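Local coordinates for protein methanogen homoaconitase large subunit (Methanocaldococcus jannaschii, PDB 4KP2) that forms, with its small subunit, an iron-sulfur hydro-lyase that interconverts (R)-homocitrate and homoisocitrate through cis-homoaconitate in 2-oxosuberate biosynthesis, at residues K27-K32 and G148-G153; V37-S42 and V172-R177; S42-V47 and E167-V172; N131-G136 and T152-T157. One frame throughout, in Å; residues are numbered along the deposited sequence.

Contact 1 of 4, residues K27-K32 and G148-G153; sequences KILSKK and GAFATG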
loop_
_atom_site.group_PDB
_atom_site.type_symbol
_atom_site.label_atom_id
_atom_site.label_comp_id
_atom_site.label_asym_id
_atom_site.label_seq_id
_atom_site.Cartn_x
_atom_site.Cartn_y
_atom_site.Cartn_z
ATOM N N LYS A 27 -2.320 -31.074 29.084
ATOM C CA LYS A 27 -3.694 -30.921 29.548
ATOM C C LYS A 27 -4.636 -30.523 28.417
ATOM O O LYS A 27 -5.786 -30.960 28.377
ATOM C CB LYS A 27 -3.777 -29.901 30.684
ATOM C CG LYS A 27 -3.289 -30.424 32.021
ATOM C CD LYS A 27 -3.687 -29.492 33.151
ATOM C CE LYS A 27 -3.358 -30.101 34.503
ATOM N NZ LYS A 27 -3.845 -29.256 35.626
ATOM N N ILE A 28 -4.144 -29.694 27.503
ATOM C CA ILE A 28 -4.942 -29.251 26.365
ATOM C C ILE A 28 -5.229 -30.409 25.413
ATOM O O ILE A 28 -6.360 -30.588 24.958
ATOM C CB ILE A 28 -4.244 -28.111 25.595
ATOM C CG1 ILE A 28 -4.161 -26.853 26.459
ATOM C CG2 ILE A 28 -4.988 -27.799 24.309
ATOM C CD1 ILE A 28 -3.341 -25.740 25.839
ATOM N N LEU A 29 -4.200 -31.198 25.124
ATOM C CA LEU A 29 -4.325 -32.307 24.186
ATOM C C LEU A 29 -5.136 -33.466 24.758
ATOM O O LEU A 29 -5.837 -34.162 24.025
ATOM C CB LEU A 29 -2.941 -32.795 23.751
ATOM C CG LEU A 29 -2.089 -31.790 22.973
ATOM C CD1 LEU A 29 -0.746 -32.398 22.613
ATOM C CD2 LEU A 29 -2.822 -31.332 21.725
ATOM N N SER A 30 -5.040 -33.668 26.069
ATOM C CA SER A 30 -5.750 -34.764 26.721
ATOM C C SER A 30 -7.262 -34.562 26.702
ATOM O O SER A 30 -8.014 -35.486 26.393
ATOM C CB SER A 30 -5.260 -34.951 28.157
ATOM O OG SER A 30 -3.917 -35.400 28.176
ATOM N N LYS A 31 -7.700 -33.353 27.037
ATOM C CA LYS A 31 -9.118 -33.020 27.012
ATOM C C LYS A 31 -9.653 -33.084 25.586
ATOM O O LYS A 31 -10.788 -33.501 25.351
ATOM C CB LYS A 31 -9.354 -31.628 27.605
ATOM C CG LYS A 31 -10.736 -31.059 27.320
ATOM C CD LYS A 31 -10.964 -29.748 28.054
ATOM C CE LYS A 31 -11.189 -29.984 29.538
ATOM N NZ LYS A 31 -12.406 -30.811 29.779
ATOM N N LYS A 32 -8.818 -32.678 24.636
ATOM C CA LYS A 32 -9.209 -32.656 23.235
ATOM C C LYS A 32 -9.335 -34.065 22.654
ATOM O O LYS A 32 -10.138 -34.300 21.750
ATOM C CB LYS A 32 -8.212 -31.830 22.417
ATOM C CG LYS A 32 -8.630 -31.618 20.973
ATOM C CD LYS A 32 -10.040 -31.057 20.901
ATOM C CE LYS A 32 -10.590 -31.120 19.491
ATOM N NZ LYS A 32 -11.997 -30.638 19.427
ATOM N N GLY A 148 -4.530 -19.943 25.014
ATOM C CA GLY A 148 -4.514 -21.169 25.787
ATOM C C GLY A 148 -4.905 -22.355 24.931
ATOM O O GLY A 148 -5.492 -23.323 25.415
ATOM N N ALA A 149 -4.581 -22.273 23.646
ATOM C CA ALA A 149 -4.899 -23.338 22.707
ATOM C C ALA A 149 -3.640 -23.844 22.018
ATOM O O ALA A 149 -2.727 -23.073 21.730
ATOM C CB ALA A 149 -5.906 -22.852 21.678
ATOM N N PHE A 150 -3.594 -25.146 21.761
ATOM C CA PHE A 150 -2.455 -25.744 21.081
ATOM C C PHE A 150 -2.513 -25.425 19.592
ATOM O O PHE A 150 -3.359 -25.947 18.867
ATOM C CB PHE A 150 -2.433 -27.257 21.303
ATOM C CG PHE A 150 -1.190 -27.925 20.794
ATOM C CD1 PHE A 150 -0.073 -28.053 21.603
ATOM C CD2 PHE A 150 -1.135 -28.424 19.505
ATOM C CE1 PHE A 150 1.074 -28.667 21.133
ATOM C CE2 PHE A 150 0.007 -29.036 19.029
ATOM C CZ PHE A 150 1.112 -29.159 19.845
ATOM N N ALA A 151 -1.608 -24.564 19.142
ATOM C CA ALA A 151 -1.607 -24.121 17.753
ATOM C C ALA A 151 -0.238 -24.271 17.101
ATOM O O ALA A 151 0.757 -23.747 17.599
ATOM C CB ALA A 151 -2.083 -22.680 17.660
ATOM N N THR A 152 -0.197 -24.993 15.985
ATOM C CA THR A 152 1.046 -25.209 15.252
ATOM C C THR A 152 0.861 -24.958 13.760
ATOM O O THR A 152 -0.265 -24.885 13.267
ATOM C CB THR A 152 1.580 -26.641 15.449
ATOM O OG1 THR A 152 0.550 -27.585 15.132
ATOM C CG2 THR A 152 2.029 -26.853 16.887
ATOM N N GLY A 153 1.974 -24.826 13.045
ATOM C CA GLY A 153 1.939 -24.578 11.616
ATOM C C GLY A 153 2.243 -25.815 10.795
ATOM O O GLY A 153 3.119 -26.606 11.141
#
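Ile28 and Phe150 mark where the helical segment 27-32 comes nearest to the strand segment 148-153, their CA atoms 6.8 Å apart, too far for the backbones to pair, so side chains bridge the gap. The helix is part of helix 24-33; the strand is the outermost one, at the 150-153 end, of a five-stranded parallel sheet in the alpha-beta-alpha sandwich of the aconitase family. On the helix, Ile28 and Leu29 make the contact. Ile28 packs against the loop residue Gly148 and the start of the strand. Its two branches divide the work: CG2, anti to the backbone N, lies 4.0 Å from Phe150 CB, while CG1, anti to the carbonyl carbon, carries CD1 to within 3.3 Å of Gly148 O. That oxygen accepts a hydrogen bond from Asn131 N; the methyl only packs against it. Gly148 has a positive phi of 87°, a conformation in which a CB would be pressed against the preceding carbonyl oxygen.

Leu29 meets the aromatic ring of Phe150 itself. Phe150 points toward the helix, and its ring also touches Ile170 and Pro173 of strand 167-180, which belongs to a separate, mixed sheet. Only one methyl of Leu29 reaches the ring: CD2 sits over a face in a CH-pi contact, displaced from the centroid toward the rim on the CB side, 3.9 Å from Phe150 CG.

Contact 2 of 4, residues V37-S42 and V172-R177; sequences VCAGDS and VPKTIR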
loop_
_atom_site.group_PDB
_atom_site.type_symbol
_atom_site.label_atom_id
_atom_site.label_comp_id
_atom_site.label_asym_id
_atom_site.label_seq_id
_atom_site.Cartn_x
_atom_site.Cartn_y
_atom_site.Cartn_z
ATOM N N VAL A 37 -2.760 -38.090 28.118
ATOM C CA VAL A 37 -1.561 -38.297 27.314
ATOM C C VAL A 37 -0.378 -37.562 27.930
ATOM O O VAL A 37 -0.546 -36.739 28.829
ATOM C CB VAL A 37 -1.749 -37.807 25.867
ATOM C CG1 VAL A 37 -2.973 -38.452 25.242
ATOM C CG2 VAL A 37 -1.861 -36.291 25.830
ATOM N N CYS A 38 0.819 -37.863 27.442
ATOM C CA CYS A 38 2.021 -37.192 27.916
ATOM C C CYS A 38 3.005 -36.985 26.772
ATOM O O CYS A 38 2.758 -37.415 25.646
ATOM C CB CYS A 38 2.678 -37.987 29.046
ATOM S SG CYS A 38 3.359 -39.583 28.545
ATOM N N ALA A 39 4.119 -36.327 27.073
ATOM C CA ALA A 39 5.128 -36.017 26.066
ATOM C C ALA A 39 5.734 -37.279 25.460
ATOM O O ALA A 39 6.122 -38.200 26.178
ATOM C CB ALA A 39 6.216 -35.136 26.661
ATOM N N GLY A 40 5.810 -37.311 24.134
ATOM C CA GLY A 40 6.362 -38.453 23.429
ATOM C C GLY A 40 5.291 -39.291 22.758
ATOM O O GLY A 40 5.556 -39.984 21.777
ATOM N N ASP A 41 4.076 -39.223 23.292
ATOM C CA ASP A 41 2.956 -39.990 22.760
ATOM C C ASP A 41 2.451 -39.402 21.446
ATOM O O ASP A 41 2.175 -38.206 21.359
ATOM C CB ASP A 41 1.813 -40.034 23.776
ATOM C CG ASP A 41 2.257 -40.547 25.131
ATOM O OD1 ASP A 41 3.468 -40.476 25.427
ATOM O OD2 ASP A 41 1.395 -41.017 25.902
ATOM N N SER A 42 2.333 -40.245 20.427
ATOM C CA SER A 42 1.785 -39.818 19.144
ATOM C C SER A 42 0.284 -40.078 19.117
ATOM O O SER A 42 -0.155 -41.225 19.191
ATOM C CB SER A 42 2.468 -40.554 17.991
ATOM O OG SER A 42 2.180 -41.940 18.033
ATOM N N VAL A 172 2.980 -35.495 21.021
ATOM C CA VAL A 172 2.892 -34.582 22.156
ATOM C C VAL A 172 4.282 -34.115 22.568
ATOM O O VAL A 172 5.109 -34.914 23.007
ATOM C CB VAL A 172 2.193 -35.231 23.361
ATOM C CG1 VAL A 172 2.101 -34.241 24.515
ATOM C CG2 VAL A 172 0.812 -35.728 22.970
ATOM N N PRO A 173 4.541 -32.809 22.419
ATOM C CA PRO A 173 5.875 -32.235 22.614
ATOM C C PRO A 173 6.246 -32.080 24.081
ATOM O O PRO A 173 5.373 -32.065 24.949
ATOM C CB PRO A 173 5.744 -30.856 21.969
ATOM C CG PRO A 173 4.317 -30.492 22.193
ATOM C CD PRO A 173 3.543 -31.780 22.072
ATOM N N LYS A 174 7.544 -31.975 24.344
ATOM C CA LYS A 174 8.028 -31.638 25.673
ATOM C C LYS A 174 7.837 -30.142 25.876
ATOM O O LYS A 174 7.649 -29.400 24.911
ATOM C CB LYS A 174 9.501 -32.019 25.820
ATOM C CG LYS A 174 9.772 -33.508 25.652
ATOM C CD LYS A 174 11.260 -33.815 25.708
ATOM C CE LYS A 174 11.528 -35.301 25.530
ATOM N NZ LYS A 174 12.987 -35.601 25.530
ATOM N N THR A 175 7.878 -29.698 27.127
ATOM C CA THR A 175 7.594 -28.301 27.428
ATOM C C THR A 175 8.718 -27.597 28.178
ATOM O O THR A 175 9.038 -27.945 29.315
ATOM C CB THR A 175 6.294 -28.158 28.238
ATOM O OG1 THR A 175 5.184 -28.603 27.448
ATOM C CG2 THR A 175 6.075 -26.710 28.636
ATOM N N ILE A 176 9.313 -26.600 27.532
ATOM C CA ILE A 176 10.257 -25.718 28.201
ATOM C C ILE A 176 9.488 -24.566 28.846
ATOM O O ILE A 176 8.976 -23.676 28.163
ATOM C CB ILE A 176 11.345 -25.203 27.228
ATOM C CG1 ILE A 176 12.037 -23.955 27.784
ATOM C CG2 ILE A 176 10.752 -24.927 25.860
ATOM C CD1 ILE A 176 12.929 -24.220 28.973
ATOM N N ARG A 177 9.386 -24.614 30.170
ATOM C CA ARG A 177 8.649 -23.609 30.922
ATOM C C ARG A 177 9.445 -22.315 31.021
ATOM O O ARG A 177 10.616 -22.325 31.398
ATOM C CB ARG A 177 8.329 -24.133 32.320
ATOM C CG ARG A 177 7.840 -23.073 33.288
ATOM C CD ARG A 177 6.392 -22.700 33.042
ATOM N NE ARG A 177 5.932 -21.714 34.015
ATOM C CZ ARG A 177 4.660 -21.388 34.210
ATOM N NH1 ARG A 177 3.706 -21.972 33.499
ATOM N NH2 ARG A 177 4.339 -20.479 35.122
#
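Val172 presents its whole isopropyl group to a type II beta turn running from Cys38 to Asp41, the link between helix 24-33 and strand 42-46. Gly40 and Asp41 of this turn stand opposite the single Val172, consistent with a G1-type beta bulge. With CG1 anti to the backbone N (chi1 -179°), Val172 sets CB and CG1 against Cys38 O, 3.2 Å from CB, and CG2 against Asp41 O, 3.3 Å away. The same CG2 also meets Val37 CG2 methyl to methyl, the two valines crossing at a slant. Leu29 and Glu26 of helix 24-33 and Ile43 also touch Val172, which is buried.

Ala39 meets the residues that follow. Its CB rests 4.0 Å from Lys174 CG, beside the foot of an extended lysine chain, and its CA gives a CA-H...O contact to Val172 O. That oxygen is thus approached by two donors in succession along the turn, the stronger being Gly40 N at 2.7 Å, which comes in within the carbonyl plane. Gly40 occupies the third position of the turn, where its positive phi suits a residue without CB. The turn closes on itself through Asp41 N and Cys38 O, 3.2 Å apart.

Pro173, lacking an N-H, cannot donate a further bond to the turn. The second bond of the bulge, Val172 N to Asp41 O, is 2.8 Å long and nearly straight at 173°, although the donor is tilted 29° out of the carbonyl plane.

Contact 3 of 4, residues S42-V47 and E167-V172; sequences SIEVEV and ETWIKV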
loop_
_atom_site.group_PDB
_atom_site.type_symbol
_atom_site.label_atom_id
_atom_site.label_comp_id
_atom_site.label_asym_id
_atom_site.label_seq_id
_atom_site.Cartn_x
_atom_site.Cartn_y
_atom_site.Cartn_z
ATOM N N SER A 42 2.333 -40.245 20.427
ATOM C CA SER A 42 1.785 -39.818 19.144
ATOM C C SER A 42 0.284 -40.078 19.117
ATOM O O SER A 42 -0.155 -41.225 19.191
ATOM C CB SER A 42 2.468 -40.554 17.991
ATOM O OG SER A 42 2.180 -41.940 18.033
ATOM N N ILE A 43 -0.499 -39.010 19.014
ATOM C CA ILE A 43 -1.953 -39.125 19.070
ATOM C C ILE A 43 -2.631 -38.551 17.830
ATOM O O ILE A 43 -2.027 -37.788 17.073
ATOM C CB ILE A 43 -2.520 -38.418 20.314
ATOM C CG1 ILE A 43 -2.170 -36.929 20.285
ATOM C CG2 ILE A 43 -1.990 -39.064 21.585
ATOM C CD1 ILE A 43 -2.684 -36.157 21.480
ATOM N N GLU A 44 -3.889 -38.928 17.632
ATOM C CA GLU A 44 -4.687 -38.399 16.536
ATOM C C GLU A 44 -5.629 -37.329 17.071
ATOM O O GLU A 44 -6.515 -37.620 17.874
ATOM C CB GLU A 44 -5.490 -39.517 15.871
ATOM C CG GLU A 44 -6.294 -39.073 14.661
ATOM C CD GLU A 44 -7.144 -40.186 14.085
ATOM O OE1 GLU A 44 -7.541 -41.090 14.851
ATOM O OE2 GLU A 44 -7.411 -40.159 12.865
ATOM N N VAL A 45 -5.435 -36.094 16.625
ATOM C CA VAL A 45 -6.207 -34.965 17.132
ATOM C C VAL A 45 -7.175 -34.406 16.093
ATOM O O VAL A 45 -6.786 -34.111 14.963
ATOM C CB VAL A 45 -5.283 -33.827 17.603
ATOM C CG1 VAL A 45 -6.101 -32.672 18.158
ATOM C CG2 VAL A 45 -4.304 -34.339 18.643
ATOM N N GLU A 46 -8.437 -34.263 16.482
ATOM C CA GLU A 46 -9.422 -33.609 15.632
ATOM C C GLU A 46 -9.183 -32.105 15.658
ATOM O O GLU A 46 -9.075 -31.505 16.725
ATOM C CB GLU A 46 -10.842 -33.933 16.096
ATOM C CG GLU A 46 -11.222 -35.398 15.950
ATOM C CD GLU A 46 -12.677 -35.660 16.283
ATOM O OE1 GLU A 46 -13.357 -34.723 16.754
ATOM O OE2 GLU A 46 -13.138 -36.800 16.069
ATOM N N VAL A 47 -9.095 -31.501 14.479
ATOM C CA VAL A 47 -8.758 -30.085 14.372
ATOM C C VAL A 47 -9.976 -29.186 14.564
ATOM O O VAL A 47 -11.018 -29.387 13.936
ATOM C CB VAL A 47 -8.085 -29.776 13.021
ATOM C CG1 VAL A 47 -7.684 -28.313 12.944
ATOM C CG2 VAL A 47 -6.873 -30.673 12.830
ATOM N N GLU A 167 -8.634 -34.146 10.855
ATOM C CA GLU A 167 -7.783 -34.741 11.875
ATOM C C GLU A 167 -6.334 -34.710 11.416
ATOM O O GLU A 167 -6.056 -34.617 10.222
ATOM C CB GLU A 167 -8.206 -36.186 12.143
ATOM C CG GLU A 167 -9.623 -36.337 12.673
ATOM C CD GLU A 167 -10.116 -37.770 12.620
ATOM O OE1 GLU A 167 -9.529 -38.571 11.861
ATOM O OE2 GLU A 167 -11.088 -38.094 13.334
ATOM N N THR A 168 -5.412 -34.786 12.369
ATOM C CA THR A 168 -3.993 -34.839 12.048
ATOM C C THR A 168 -3.255 -35.715 13.052
ATOM O O THR A 168 -3.803 -36.077 14.094
ATOM C CB THR A 168 -3.362 -33.439 12.037
ATOM O OG1 THR A 168 -2.002 -33.530 11.594
ATOM C CG2 THR A 168 -3.396 -32.833 13.429
ATOM N N TRP A 169 -2.012 -36.055 12.733
ATOM C CA TRP A 169 -1.215 -36.914 13.598
ATOM C C TRP A 169 0.036 -36.190 14.072
ATOM O O TRP A 169 0.941 -35.914 13.284
ATOM C CB TRP A 169 -0.831 -38.201 12.867
ATOM C CG TRP A 169 -2.012 -38.991 12.402
ATOM C CD1 TRP A 169 -2.763 -38.760 11.288
ATOM C CD2 TRP A 169 -2.580 -40.143 13.038
ATOM N NE1 TRP A 169 -3.765 -39.695 11.190
ATOM C CE2 TRP A 169 -3.674 -40.556 12.252
ATOM C CE3 TRP A 169 -2.269 -40.865 14.195
ATOM C CZ2 TRP A 169 -4.458 -41.658 12.585
ATOM C CZ3 TRP A 169 -3.050 -41.959 14.523
ATOM C CH2 TRP A 169 -4.131 -42.344 13.722
ATOM N N ILE A 170 0.078 -35.881 15.364
ATOM C CA ILE A 170 1.225 -35.196 15.944
ATOM C C ILE A 170 1.750 -35.940 17.163
ATOM O O ILE A 170 1.067 -36.794 17.729
ATOM C CB ILE A 170 0.870 -33.766 16.376
ATOM C CG1 ILE A 170 -0.167 -33.799 17.499
ATOM C CG2 ILE A 170 0.369 -32.952 15.192
ATOM C CD1 ILE A 170 -0.454 -32.450 18.102
ATOM N N LYS A 171 2.972 -35.607 17.560
ATOM C CA LYS A 171 3.563 -36.169 18.763
ATOM C C LYS A 171 3.526 -35.121 19.865
ATOM O O LYS A 171 3.974 -33.992 19.666
ATOM C CB LYS A 171 5.005 -36.598 18.496
ATOM C CG LYS A 171 5.680 -37.270 19.679
ATOM C CD LYS A 171 7.133 -37.627 19.384
ATOM C CE LYS A 171 7.258 -38.760 18.368
ATOM N NZ LYS A 171 7.209 -38.300 16.948
ATOM N N VAL A 172 2.980 -35.495 21.021
ATOM C CA VAL A 172 2.892 -34.582 22.156
ATOM C C VAL A 172 4.282 -34.115 22.568
ATOM O O VAL A 172 5.109 -34.914 23.007
ATOM C CB VAL A 172 2.193 -35.231 23.361
ATOM C CG1 VAL A 172 2.101 -34.241 24.515
ATOM C CG2 VAL A 172 0.812 -35.728 22.970
#
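Ile43 and Ile170 face each other as a hydrogen-bonded antiparallel pair, as do Val45 and Thr168. Strands 42-46 and 167-171 run at 151° between their directions. The bonds of the second pair are even, with Val45 N to Thr168 O and Thr168 N to Val45 O both 3.0 Å. The first pair is lopsided: Ile43 N to Ile170 O is also 3.0 Å, but the return bond from Ile170 N to Ile43 O is weak.

Apolar contacts gather on the face bearing Ile43, Val45, Thr168 and Ile170. Ile43 CD1 reaches past the pairing to Val172 CG2 at 3.8 Å, and Val47 CG2 meets the methyl of Thr168. Phe133 and Leu29 cover this side.

The opposite face is polar and aromatic. Glu44, with CG anti to its backbone N (chi1 -177°), lies extended over Trp169: CB makes a CH-pi contact 3.7 Å from the centroid of the six-membered ring, and the carboxylate stacks 24° from the ring plane with OE2 3.3 Å from CZ2. The indole NE1 bonds to Tyr161 OH. With an alanine here, CB would remain over the ring, but the CZ2 side of the indole would probably be left without the cover of CG and the carboxylate.

Three carboxylates crowd this same face, those of Glu44, Glu46 and Glu167. Glu44 OE2 and Glu167 OE1 are 2.8 Å apart, both acceptors, a closeness that probably raises the affinity of one for a proton. Glu46 lies alongside Glu167.

Strand 42-46 is thus an edge strand, antiparallel to strand 167-180, whose other neighbours in the mixed sheet run parallel to it.

Contact 4 of 4, residues N131-G136 and T152-T157; sequences NMFVAG and TGFGAT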
loop_
_atom_site.group_PDB
_atom_site.type_symbol
_atom_site.label_atom_id
_atom_site.label_comp_id
_atom_site.label_asym_id
_atom_site.label_seq_id
_atom_site.Cartn_x
_atom_site.Cartn_y
_atom_site.Cartn_z
ATOM N N ASN A 131 -8.383 -23.760 24.611
ATOM C CA ASN A 131 -8.433 -25.224 24.562
ATOM C C ASN A 131 -8.563 -25.820 23.157
ATOM O O ASN A 131 -8.644 -27.039 23.000
ATOM C CB ASN A 131 -9.535 -25.774 25.478
ATOM C CG ASN A 131 -9.422 -25.259 26.897
ATOM O OD1 ASN A 131 -8.339 -24.899 27.356
ATOM N ND2 ASN A 131 -10.547 -25.220 27.601
ATOM N N MET A 132 -8.573 -24.963 22.141
ATOM C CA MET A 132 -8.696 -25.418 20.760
ATOM C C MET A 132 -7.428 -26.095 20.253
ATOM O O MET A 132 -6.371 -26.019 20.879
ATOM C CB MET A 132 -9.028 -24.248 19.832
ATOM C CG MET A 132 -10.508 -23.961 19.659
ATOM S SD MET A 132 -10.784 -22.767 18.335
ATOM C CE MET A 132 -12.571 -22.670 18.317
ATOM N N PHE A 133 -7.553 -26.763 19.112
ATOM C CA PHE A 133 -6.398 -27.228 18.361
ATOM C C PHE A 133 -6.391 -26.492 17.029
ATOM O O PHE A 133 -7.154 -26.824 16.123
ATOM C CB PHE A 133 -6.465 -28.737 18.132
ATOM C CG PHE A 133 -5.291 -29.286 17.371
ATOM C CD1 PHE A 133 -4.136 -29.668 18.033
ATOM C CD2 PHE A 133 -5.341 -29.419 15.995
ATOM C CE1 PHE A 133 -3.055 -30.173 17.336
ATOM C CE2 PHE A 133 -4.261 -29.921 15.293
ATOM C CZ PHE A 133 -3.117 -30.299 15.965
ATOM N N VAL A 134 -5.535 -25.482 16.919
ATOM C CA VAL A 134 -5.519 -24.626 15.739
ATOM C C VAL A 134 -4.411 -24.997 14.758
ATOM O O VAL A 134 -3.225 -24.894 15.069
ATOM C CB VAL A 134 -5.384 -23.141 16.126
ATOM C CG1 VAL A 134 -5.340 -22.268 14.880
ATOM C CG2 VAL A 134 -6.527 -22.726 17.035
ATOM N N ALA A 135 -4.812 -25.430 13.568
ATOM C CA ALA A 135 -3.864 -25.785 12.523
ATOM C C ALA A 135 -3.824 -24.692 11.465
ATOM O O ALA A 135 -4.864 -24.185 11.046
ATOM C CB ALA A 135 -4.245 -27.112 11.900
ATOM N N GLY A 136 -2.623 -24.330 11.032
ATOM C CA GLY A 136 -2.473 -23.256 10.070
ATOM C C GLY A 136 -1.373 -23.480 9.052
ATOM O O GLY A 136 -0.340 -24.078 9.352
ATOM N N THR A 152 -0.197 -24.993 15.985
ATOM C CA THR A 152 1.046 -25.209 15.252
ATOM C C THR A 152 0.861 -24.958 13.760
ATOM O O THR A 152 -0.265 -24.885 13.267
ATOM C CB THR A 152 1.580 -26.641 15.449
ATOM O OG1 THR A 152 0.550 -27.585 15.132
ATOM C CG2 THR A 152 2.029 -26.853 16.887
ATOM N N GLY A 153 1.974 -24.826 13.045
ATOM C CA GLY A 153 1.939 -24.578 11.616
ATOM C C GLY A 153 2.243 -25.815 10.795
ATOM O O GLY A 153 3.119 -26.606 11.141
ATOM N N PHE A 154 1.515 -25.979 9.696
ATOM C CA PHE A 154 1.695 -27.132 8.825
ATOM C C PHE A 154 2.031 -26.705 7.402
ATOM O O PHE A 154 1.785 -25.564 7.011
ATOM C CB PHE A 154 0.433 -27.994 8.818
ATOM C CG PHE A 154 0.104 -28.598 10.152
ATOM C CD1 PHE A 154 0.586 -29.848 10.494
ATOM C CD2 PHE A 154 -0.684 -27.917 11.066
ATOM C CE1 PHE A 154 0.289 -30.410 11.723
ATOM C CE2 PHE A 154 -0.985 -28.473 12.295
ATOM C CZ PHE A 154 -0.497 -29.722 12.623
ATOM N N GLY A 155 2.588 -27.632 6.630
ATOM C CA GLY A 155 2.915 -27.369 5.241
ATOM C C GLY A 155 1.710 -27.537 4.340
ATOM O O GLY A 155 0.611 -27.833 4.806
ATOM N N ALA A 156 1.920 -27.349 3.041
ATOM C CA ALA A 156 0.844 -27.462 2.061
ATOM C C ALA A 156 0.267 -28.874 2.026
ATOM O O ALA A 156 -0.933 -29.062 1.822
ATOM C CB ALA A 156 1.342 -27.059 0.682
ATOM N N THR A 157 1.132 -29.861 2.228
ATOM C CA THR A 157 0.720 -31.259 2.235
ATOM C C THR A 157 -0.178 -31.578 3.430
ATOM O O THR A 157 -1.262 -32.140 3.266
ATOM C CB THR A 157 1.945 -32.201 2.228
ATOM O OG1 THR A 157 2.444 -32.329 0.891
ATOM C CG2 THR A 157 1.578 -33.576 2.756
#
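Phe154 holds CG anti to its own carbonyl carbon (chi1 -64°), which folds the ring back beside Ala135 of the neighbouring strand; Phe133, with CG anti to the backbone N (chi1 -179°), brings its CZ to the edge of the Phe154 ring. The ring of Phe154 takes these neighbours differently. Phe133 CZ lies near its plane, 4.3 Å from Phe154 CZ, whereas the methyl of Ala135 approaches at a slant, its CB 3.6 Å from Phe154 CE2. Met159 and Ile162 of helix 156-165 and Thr168 of strand 167-180 add to the ring's surroundings. In place of Phe154, a serine would probably leave Ala135 CB and Phe133 CZ without their aromatic partner and open a gap beside Met159 and Ile162.

The backbones form a parallel pair, strand 133-136 beside edge strand 150-153, in a five-stranded parallel sheet of order 3-2-1-4-5. Val134, on strand 133-136, has its side chain about 11 Å from that of Cys323, a predicted ligand of the [4Fe-4S] cluster. The ladder zigzags across: Thr152 N donates to Val134 O (3.2 Å), Gly136 N donates to Thr152 O (3.3 Å), and Gly136 O receives Phe154 N. This last bond, at the exit from the strand and just before Gly155 at the N-cap of helix 156-165, is the shortest, 2.7 Å from Phe154 N to Gly136 O and 170° at the hydrogen.

Overall arrangement
From the N terminus, helix 24-33 enters first and, through contact 1, is held against strand 150-153 far along the chain. The loop that follows it makes contact 2, and strand 42-46 makes contact 3; contact 3 is nested inside the loop closed by contact 2, and the two share Ser42 and Val172. Both cross contact 1: their first segments follow helix 24-33 and their second, on strand 167-180, follow strand 150-153, so the segments alternate. Contact 4 closes a short loop that lies inside those of contacts 2 and 3, and it shares Thr152 and Gly153 with contact 1. Together they join the helix to the mixed sheet and the parallel sheet, with Phe133, Phe150 and Ile170 meeting between the two sheets.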